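Local coordinates for ALDH21) (Physcomitrella patens subsp. patens, PDB 5MZ5), which oxidises succinic semialdehyde to succinate with NADP+ as coenzyme, as a member of the aldehyde dehydrogenase family, at residues A[123-134]-A[352-363]. Numbering follows the deposited sequence.
Sequences TMESGKPIKDAR and PFEEDTYLGPMI
Pro129 CA makes a CA-H...O contact of 3.3 Å with Pro352 O at the buried centre, where the joint between helix 115-126 and helix 130-151 meets the loop before helix 365-380. Pro129 holds the N-cap position, where its own N-H is not required; lacking a polar side chain to cap the next turn, it leaves the loop to supply an acceptor, and Ile130 N donates to Pro352 O at 2.8 Å. Thr123 uses both branches: CG2, anti to the backbone N, makes a CH-pi contact over the Phe353 ring, 3.6 Å from the centroid, while OG1 donates to Lys128 O. Met124 CB meets that ring's edge. Gly127 tolerates the positive phi just after helix 115-126, and a water joins its O to Pro361 O. Ile363 packs against Trp188, an NADP(+)-binding residue.

The outer side is polar and more exposed. Arg134 grips Glu355 end-on: NH1 reaches OE1 at 2.8 Å and NH2 reaches OE2 at 3.0 Å, both on syn lone pairs, with guanidinium and carboxylate planes 9° apart. Lys131 NZ takes the anti lone pair of Glu355 OE1, and Glu116 holds Arg134 NE. A methionine in place of Arg134 would probably cost Glu355 its two-nitrogen grip and Glu116 its salt bridge, leaving the Glu355 carboxylate freer to turn. Shape and backbone bonding fix the interior, while paired charges tie the outer part of the loop to helix 130-151.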
ATOM      1  N   THR A 123     -36.512   4.455 -15.756  1.00 26.13           N
ATOM      2  CA  THR A 123     -37.474   3.440 -16.197  1.00 25.90           C
ATOM      3  C   THR A 123     -38.082   3.817 -17.556  1.00 29.72           C
ATOM      4  O   THR A 123     -38.166   2.981 -18.454  1.00 27.34           O
ATOM      5  CB  THR A 123     -38.532   3.235 -15.105  1.00 30.74           C
ATOM      6  OG1 THR A 123     -37.902   2.505 -14.071  1.00 30.53           O
ATOM      7  CG2 THR A 123     -39.771   2.454 -15.602  1.00 28.30           C
ATOM      8  N   MET A 124     -38.482   5.084 -17.699  1.00 28.91           N
ATOM      9  CA  MET A 124     -39.058   5.618 -18.923  1.00 30.40           C
ATOM     10  C   MET A 124     -38.111   5.446 -20.137  1.00 34.31           C
ATOM     11  O   MET A 124     -38.512   4.850 -21.145  1.00 33.74           O
ATOM     12  CB  MET A 124     -39.479   7.089 -18.695  1.00 33.93           C
ATOM     13  CG  MET A 124     -40.230   7.729 -19.854  1.00 39.52           C
ATOM     14  SD  MET A 124     -39.085   8.331 -21.131  1.00 46.55           S
ATOM     15  CE  MET A 124     -38.530   9.857 -20.347  1.00 43.27           C
ATOM     16  N   GLU A 125     -36.873   5.966 -20.045  1.00 30.37           N
ATOM     17  CA  GLU A 125     -35.962   5.917 -21.188  1.00 30.26           C
ATOM     18  C   GLU A 125     -35.259   4.569 -21.403  1.00 33.87           C
ATOM     19  O   GLU A 125     -34.777   4.334 -22.507  1.00 32.65           O
ATOM     20  CB  GLU A 125     -34.935   7.050 -21.118  1.00 30.85           C
ATOM     21  CG  GLU A 125     -33.856   6.845 -20.062  1.00 36.89           C
ATOM     22  CD  GLU A 125     -32.740   7.865 -20.080  1.00 46.59           C
ATOM     23  OE1 GLU A 125     -32.674   8.655 -21.045  1.00 37.95           O
ATOM     24  OE2 GLU A 125     -31.914   7.857 -19.142  1.00 36.88           O
ATOM     25  N   SER A 126     -35.135   3.727 -20.357  1.00 29.94           N
ATOM     26  CA  SER A 126     -34.427   2.457 -20.513  1.00 29.55           C
ATOM     27  C   SER A 126     -35.349   1.245 -20.591  1.00 32.81           C
ATOM     28  O   SER A 126     -34.936   0.198 -21.095  1.00 32.35           O
ATOM     29  CB  SER A 126     -33.384   2.278 -19.410  1.00 31.01           C
ATOM     30  OG  SER A 126     -33.984   1.899 -18.183  1.00 33.01           O
ATOM     31  N   GLY A 127     -36.572   1.388 -20.082  1.00 27.34           N
ATOM     32  CA  GLY A 127     -37.524   0.289 -20.036  1.00 27.15           C
ATOM     33  C   GLY A 127     -37.285  -0.664 -18.875  1.00 30.90           C
ATOM     34  O   GLY A 127     -37.952  -1.696 -18.779  1.00 31.12           O
ATOM     35  N   LYS A 128     -36.320  -0.360 -17.985  1.00 28.29           N
ATOM     36  CA  LYS A 128     -36.047  -1.239 -16.845  1.00 27.34           C
ATOM     37  C   LYS A 128     -37.112  -1.069 -15.759  1.00 30.19           C
ATOM     38  O   LYS A 128     -37.582   0.047 -15.546  1.00 27.91           O
ATOM     39  CB  LYS A 128     -34.605  -1.098 -16.306  1.00 28.48           C
ATOM     40  CG  LYS A 128     -34.316   0.148 -15.441  1.00 35.66           C
ATOM     41  CD  LYS A 128     -32.876   0.204 -14.951  1.00 39.63           C
ATOM     42  CE  LYS A 128     -31.868   0.259 -16.086  1.00 46.60           C
ATOM     43  NZ  LYS A 128     -30.605  -0.446 -15.725  1.00 53.39           N
ATOM     44  N   PRO A 129     -37.542  -2.160 -15.089  1.00 27.95           N
ATOM     45  CA  PRO A 129     -38.561  -2.017 -14.033  1.00 28.10           C
ATOM     46  C   PRO A 129     -38.176  -0.981 -12.970  1.00 31.72           C
ATOM     47  O   PRO A 129     -36.993  -0.841 -12.672  1.00 31.11           O
ATOM     48  CB  PRO A 129     -38.664  -3.432 -13.470  1.00 29.92           C
ATOM     49  CG  PRO A 129     -38.267  -4.304 -14.616  1.00 34.08           C
ATOM     50  CD  PRO A 129     -37.132  -3.571 -15.244  1.00 29.02           C
ATOM     51  N   ILE A 130     -39.163  -0.242 -12.425  1.00 29.01           N
ATOM     52  CA  ILE A 130     -38.964   0.826 -11.432  1.00 29.91           C
ATOM     53  C   ILE A 130     -38.142   0.367 -10.207  1.00 33.94           C
ATOM     54  O   ILE A 130     -37.330   1.148  -9.712  1.00 32.92           O
ATOM     55  CB  ILE A 130     -40.295   1.540 -11.031  1.00 33.33           C
ATOM     56  CG1 ILE A 130     -40.038   2.843 -10.216  1.00 33.38           C
ATOM     57  CG2 ILE A 130     -41.292   0.598 -10.317  1.00 34.11           C
ATOM     58  CD1 ILE A 130     -39.263   3.984 -10.942  1.00 38.67           C
ATOM     59  N   LYS A 131     -38.312  -0.892  -9.756  1.00 31.77           N
ATOM     60  CA  LYS A 131     -37.537  -1.433  -8.631  1.00 31.51           C
ATOM     61  C   LYS A 131     -36.050  -1.472  -9.012  1.00 32.54           C
ATOM     62  O   LYS A 131     -35.216  -1.084  -8.196  1.00 31.43           O
ATOM     63  CB  LYS A 131     -38.057  -2.837  -8.237  1.00 35.15           C
ATOM     64  CG  LYS A 131     -38.666  -2.973  -6.830  1.00 55.75           C
ATOM     65  CD  LYS A 131     -39.849  -2.052  -6.522  1.00 68.92           C
ATOM     66  CE  LYS A 131     -40.818  -2.674  -5.539  1.00 77.99           C
ATOM     67  NZ  LYS A 131     -41.501  -1.666  -4.684  1.00 83.98           N
ATOM     68  N   ASP A 132     -35.728  -1.905 -10.261  1.00 28.64           N
ATOM     69  CA  ASP A 132     -34.343  -1.943 -10.764  1.00 28.64           C
ATOM     70  C   ASP A 132     -33.784  -0.541 -10.973  1.00 30.78           C
ATOM     71  O   ASP A 132     -32.613  -0.313 -10.675  1.00 30.15           O
ATOM     72  CB  ASP A 132     -34.240  -2.754 -12.074  1.00 31.88           C
ATOM     73  CG  ASP A 132     -34.600  -4.225 -11.943  1.00 49.35           C
ATOM     74  OD1 ASP A 132     -34.522  -4.760 -10.808  1.00 52.86           O
ATOM     75  OD2 ASP A 132     -34.911  -4.855 -12.981  1.00 55.68           O
ATOM     76  N   ALA A 133     -34.628   0.398 -11.487  1.00 27.36           N
ATOM     77  CA  ALA A 133     -34.265   1.800 -11.705  1.00 27.08           C
ATOM     78  C   ALA A 133     -33.866   2.467 -10.381  1.00 29.60           C
ATOM     79  O   ALA A 133     -32.868   3.169 -10.363  1.00 28.60           O
ATOM     80  CB  ALA A 133     -35.414   2.547 -12.357  1.00 28.36           C
ATOM     81  N   ARG A 134     -34.609   2.193  -9.278  1.00 27.04           N
ATOM     82  CA  ARG A 134     -34.326   2.703  -7.914  1.00 27.20           C
ATOM     83  C   ARG A 134     -33.010   2.139  -7.409  1.00 30.39           C
ATOM     84  O   ARG A 134     -32.214   2.892  -6.849  1.00 28.31           O
ATOM     85  CB  ARG A 134     -35.470   2.389  -6.929  1.00 26.09           C
ATOM     86  CG  ARG A 134     -36.722   3.218  -7.213  1.00 26.73           C
ATOM     87  CD  ARG A 134     -37.751   3.092  -6.110  1.00 33.60           C
ATOM     88  NE  ARG A 134     -39.031   3.666  -6.523  1.00 35.62           N
ATOM     89  CZ  ARG A 134     -40.156   2.970  -6.666  1.00 39.06           C
ATOM     90  NH1 ARG A 134     -40.184   1.672  -6.388  1.00 26.95           N
ATOM     91  NH2 ARG A 134     -41.265   3.569  -7.077  1.00 27.49           N
ATOM     92  N   PRO A 352     -42.991  -1.655 -16.969  1.00 30.01           N
ATOM     93  CA  PRO A 352     -41.877  -1.445 -16.025  1.00 28.48           C
ATOM     94  C   PRO A 352     -42.186  -0.428 -14.919  1.00 31.78           C
ATOM     95  O   PRO A 352     -41.497  -0.421 -13.902  1.00 29.61           O
ATOM     96  CB  PRO A 352     -40.718  -1.029 -16.938  1.00 28.85           C
ATOM     97  CG  PRO A 352     -41.388  -0.403 -18.115  1.00 33.31           C
ATOM     98  CD  PRO A 352     -42.604  -1.250 -18.335  1.00 30.09           C
ATOM     99  N   PHE A 353     -43.255   0.385 -15.097  1.00 28.38           N
ATOM    100  CA  PHE A 353     -43.699   1.357 -14.093  1.00 28.41           C
ATOM    101  C   PHE A 353     -44.470   0.711 -12.934  1.00 33.86           C
ATOM    102  O   PHE A 353     -44.664   1.360 -11.900  1.00 33.37           O
ATOM    103  CB  PHE A 353     -44.489   2.503 -14.733  1.00 29.90           C
ATOM    104  CG  PHE A 353     -43.635   3.390 -15.606  1.00 30.76           C
ATOM    105  CD1 PHE A 353     -42.861   4.407 -15.048  1.00 32.08           C
ATOM    106  CD2 PHE A 353     -43.599   3.207 -16.991  1.00 32.92           C
ATOM    107  CE1 PHE A 353     -42.076   5.237 -15.860  1.00 32.35           C
ATOM    108  CE2 PHE A 353     -42.810   4.035 -17.803  1.00 34.43           C
ATOM    109  CZ  PHE A 353     -42.063   5.049 -17.230  1.00 31.81           C
ATOM    110  N   GLU A 354     -44.885  -0.573 -13.097  1.00 32.47           N
ATOM    111  CA  GLU A 354     -45.566  -1.328 -12.035  1.00 33.29           C
ATOM    112  C   GLU A 354     -44.517  -1.744 -11.015  1.00 35.24           C
ATOM    113  O   GLU A 354     -43.420  -2.141 -11.398  1.00 34.30           O
ATOM    114  CB  GLU A 354     -46.283  -2.590 -12.565  1.00 35.65           C
ATOM    115  CG  GLU A 354     -47.386  -2.366 -13.593  1.00 49.49           C
ATOM    116  CD  GLU A 354     -48.691  -1.720 -13.157  1.00 78.57           C
ATOM    117  OE1 GLU A 354     -48.857  -1.418 -11.951  1.00 73.37           O
ATOM    118  OE2 GLU A 354     -49.556  -1.522 -14.040  1.00 77.84           O
ATOM    119  N   GLU A 355     -44.850  -1.616  -9.724  1.00 31.99           N
ATOM    120  CA  GLU A 355     -43.997  -1.965  -8.608  0.50 32.19           C
ATOM    121  C   GLU A 355     -43.644  -3.442  -8.563  1.00 38.02           C
ATOM    122  O   GLU A 355     -42.538  -3.769  -8.144  1.00 37.46           O
ATOM    123  CB  GLU A 355     -44.646  -1.537  -7.287  1.00 34.41           C
ATOM    124  CG  GLU A 355     -44.893  -0.034  -7.160  1.00 44.85           C
ATOM    125  CD  GLU A 355     -43.651   0.839  -7.114  1.00 61.88           C
ATOM    126  OE1 GLU A 355     -42.617   0.369  -6.595  1.00 50.94           O
ATOM    127  OE2 GLU A 355     -43.714   1.999  -7.583  1.00 64.00           O
ATOM    128  N   ASP A 356     -44.554  -4.342  -8.997  1.00 35.96           N
ATOM    129  CA  ASP A 356     -44.297  -5.787  -8.950  1.00 35.94           C
ATOM    130  C   ASP A 356     -43.745  -6.384 -10.280  1.00 39.78           C
ATOM    131  O   ASP A 356     -43.538  -7.593 -10.339  1.00 40.45           O
ATOM    132  CB  ASP A 356     -45.544  -6.543  -8.463  1.00 37.95           C
ATOM    133  CG  ASP A 356     -46.782  -6.373  -9.325  1.00 49.81           C
ATOM    134  OD1 ASP A 356     -46.751  -5.537 -10.263  1.00 50.32           O
ATOM    135  OD2 ASP A 356     -47.805  -7.022  -9.024  1.00 59.02           O
ATOM    136  N   THR A 357     -43.459  -5.538 -11.305  1.00 34.15           N
ATOM    137  CA  THR A 357     -42.863  -6.007 -12.562  1.00 33.22           C
ATOM    138  C   THR A 357     -41.405  -6.393 -12.312  1.00 36.52           C
ATOM    139  O   THR A 357     -40.628  -5.602 -11.750  1.00 34.06           O
ATOM    140  CB  THR A 357     -42.981  -4.974 -13.696  1.00 32.81           C
ATOM    141  OG1 THR A 357     -44.356  -4.830 -14.025  1.00 36.30           O
ATOM    142  CG2 THR A 357     -42.242  -5.409 -14.980  1.00 27.52           C
ATOM    143  N   TYR A 358     -41.059  -7.628 -12.713  1.00 32.97           N
ATOM    144  CA  TYR A 358     -39.703  -8.140 -12.605  1.00 31.84           C
ATOM    145  C   TYR A 358     -38.984  -7.928 -13.928  1.00 36.10           C
ATOM    146  O   TYR A 358     -37.820  -7.561 -13.930  1.00 35.72           O
ATOM    147  CB  TYR A 358     -39.713  -9.633 -12.251  1.00 32.84           C
ATOM    148  CG  TYR A 358     -38.341 -10.149 -11.884  1.00 35.29           C
ATOM    149  CD1 TYR A 358     -37.465 -10.615 -12.864  1.00 36.96           C
ATOM    150  CD2 TYR A 358     -37.884 -10.106 -10.563  1.00 35.28           C
ATOM    151  CE1 TYR A 358     -36.175 -11.030 -12.544  1.00 37.09           C
ATOM    152  CE2 TYR A 358     -36.600 -10.542 -10.228  1.00 35.36           C
ATOM    153  CZ  TYR A 358     -35.751 -11.010 -11.222  1.00 42.46           C
ATOM    154  OH  TYR A 358     -34.480 -11.433 -10.905  1.00 41.49           O
ATOM    155  N   LEU A 359     -39.677  -8.180 -15.053  1.00 32.94           N
ATOM    156  CA  LEU A 359     -39.122  -8.121 -16.394  1.00 31.82           C
ATOM    157  C   LEU A 359     -39.848  -7.101 -17.270  1.00 32.61           C
ATOM    158  O   LEU A 359     -41.029  -7.257 -17.556  1.00 30.53           O
ATOM    159  CB  LEU A 359     -39.143  -9.555 -17.011  1.00 32.41           C
ATOM    160  CG  LEU A 359     -38.745  -9.731 -18.494  1.00 38.50           C
ATOM    161  CD1 LEU A 359     -37.307  -9.327 -18.751  1.00 38.05           C
ATOM    162  CD2 LEU A 359     -38.908 -11.161 -18.932  1.00 41.76           C
ATOM    163  N   GLY A 360     -39.118  -6.071 -17.682  1.00 29.74           N
ATOM    164  CA  GLY A 360     -39.627  -5.045 -18.582  1.00 29.79           C
ATOM    165  C   GLY A 360     -39.382  -5.403 -20.046  1.00 33.57           C
ATOM    166  O   GLY A 360     -38.941  -6.521 -20.358  1.00 31.64           O
ATOM    167  N   PRO A 361     -39.647  -4.484 -21.000  1.00 31.81           N
ATOM    168  CA  PRO A 361     -39.399  -4.835 -22.413  1.00 31.64           C
ATOM    169  C   PRO A 361     -37.919  -4.732 -22.774  1.00 35.53           C
ATOM    170  O   PRO A 361     -37.128  -4.198 -21.993  1.00 35.69           O
ATOM    171  CB  PRO A 361     -40.229  -3.812 -23.175  1.00 33.45           C
ATOM    172  CG  PRO A 361     -40.263  -2.604 -22.269  1.00 36.99           C
ATOM    173  CD  PRO A 361     -40.181  -3.109 -20.860  1.00 32.63           C
ATOM    174  N   MET A 362     -37.543  -5.218 -23.964  1.00 30.64           N
ATOM    175  CA  MET A 362     -36.173  -5.057 -24.443  1.00 29.50           C
ATOM    176  C   MET A 362     -36.057  -3.598 -24.948  1.00 36.15           C
ATOM    177  O   MET A 362     -37.087  -2.922 -25.099  1.00 35.81           O
ATOM    178  CB  MET A 362     -35.807  -6.111 -25.519  1.00 30.85           C
ATOM    179  CG  MET A 362     -35.811  -7.560 -25.002  1.00 33.20           C
ATOM    180  SD  MET A 362     -34.516  -7.982 -23.782  1.00 36.03           S
ATOM    181  CE  MET A 362     -35.436  -7.774 -22.203  1.00 33.38           C
ATOM    182  N   ILE A 363     -34.817  -3.095 -25.142  1.00 33.14           N
ATOM    183  CA  ILE A 363     -34.566  -1.704 -25.544  1.00 32.30           C
ATOM    184  C   ILE A 363     -35.315  -1.313 -26.837  1.00 36.52           C
ATOM    185  O   ILE A 363     -35.702  -0.152 -26.988  1.00 37.25           O
ATOM    186  CB  ILE A 363     -33.048  -1.380 -25.596  1.00 34.41           C
ATOM    187  CG1 ILE A 363     -32.774   0.154 -25.537  1.00 33.86           C
ATOM    188  CG2 ILE A 363     -32.341  -2.055 -26.796  1.00 35.63           C
ATOM    189  CD1 ILE A 363     -33.163   0.879 -24.218  1.00 35.56           C
TER
HETATM  190  O   HOH W   1     -35.224  -2.206 -22.198  1.00 40.49           O
HETATM  191  O   HOH W   2     -36.497  -3.989 -19.418  1.00 37.61           O
HETATM  192  O   HOH W   3     -40.614  -2.774 -10.568  1.00 28.10           O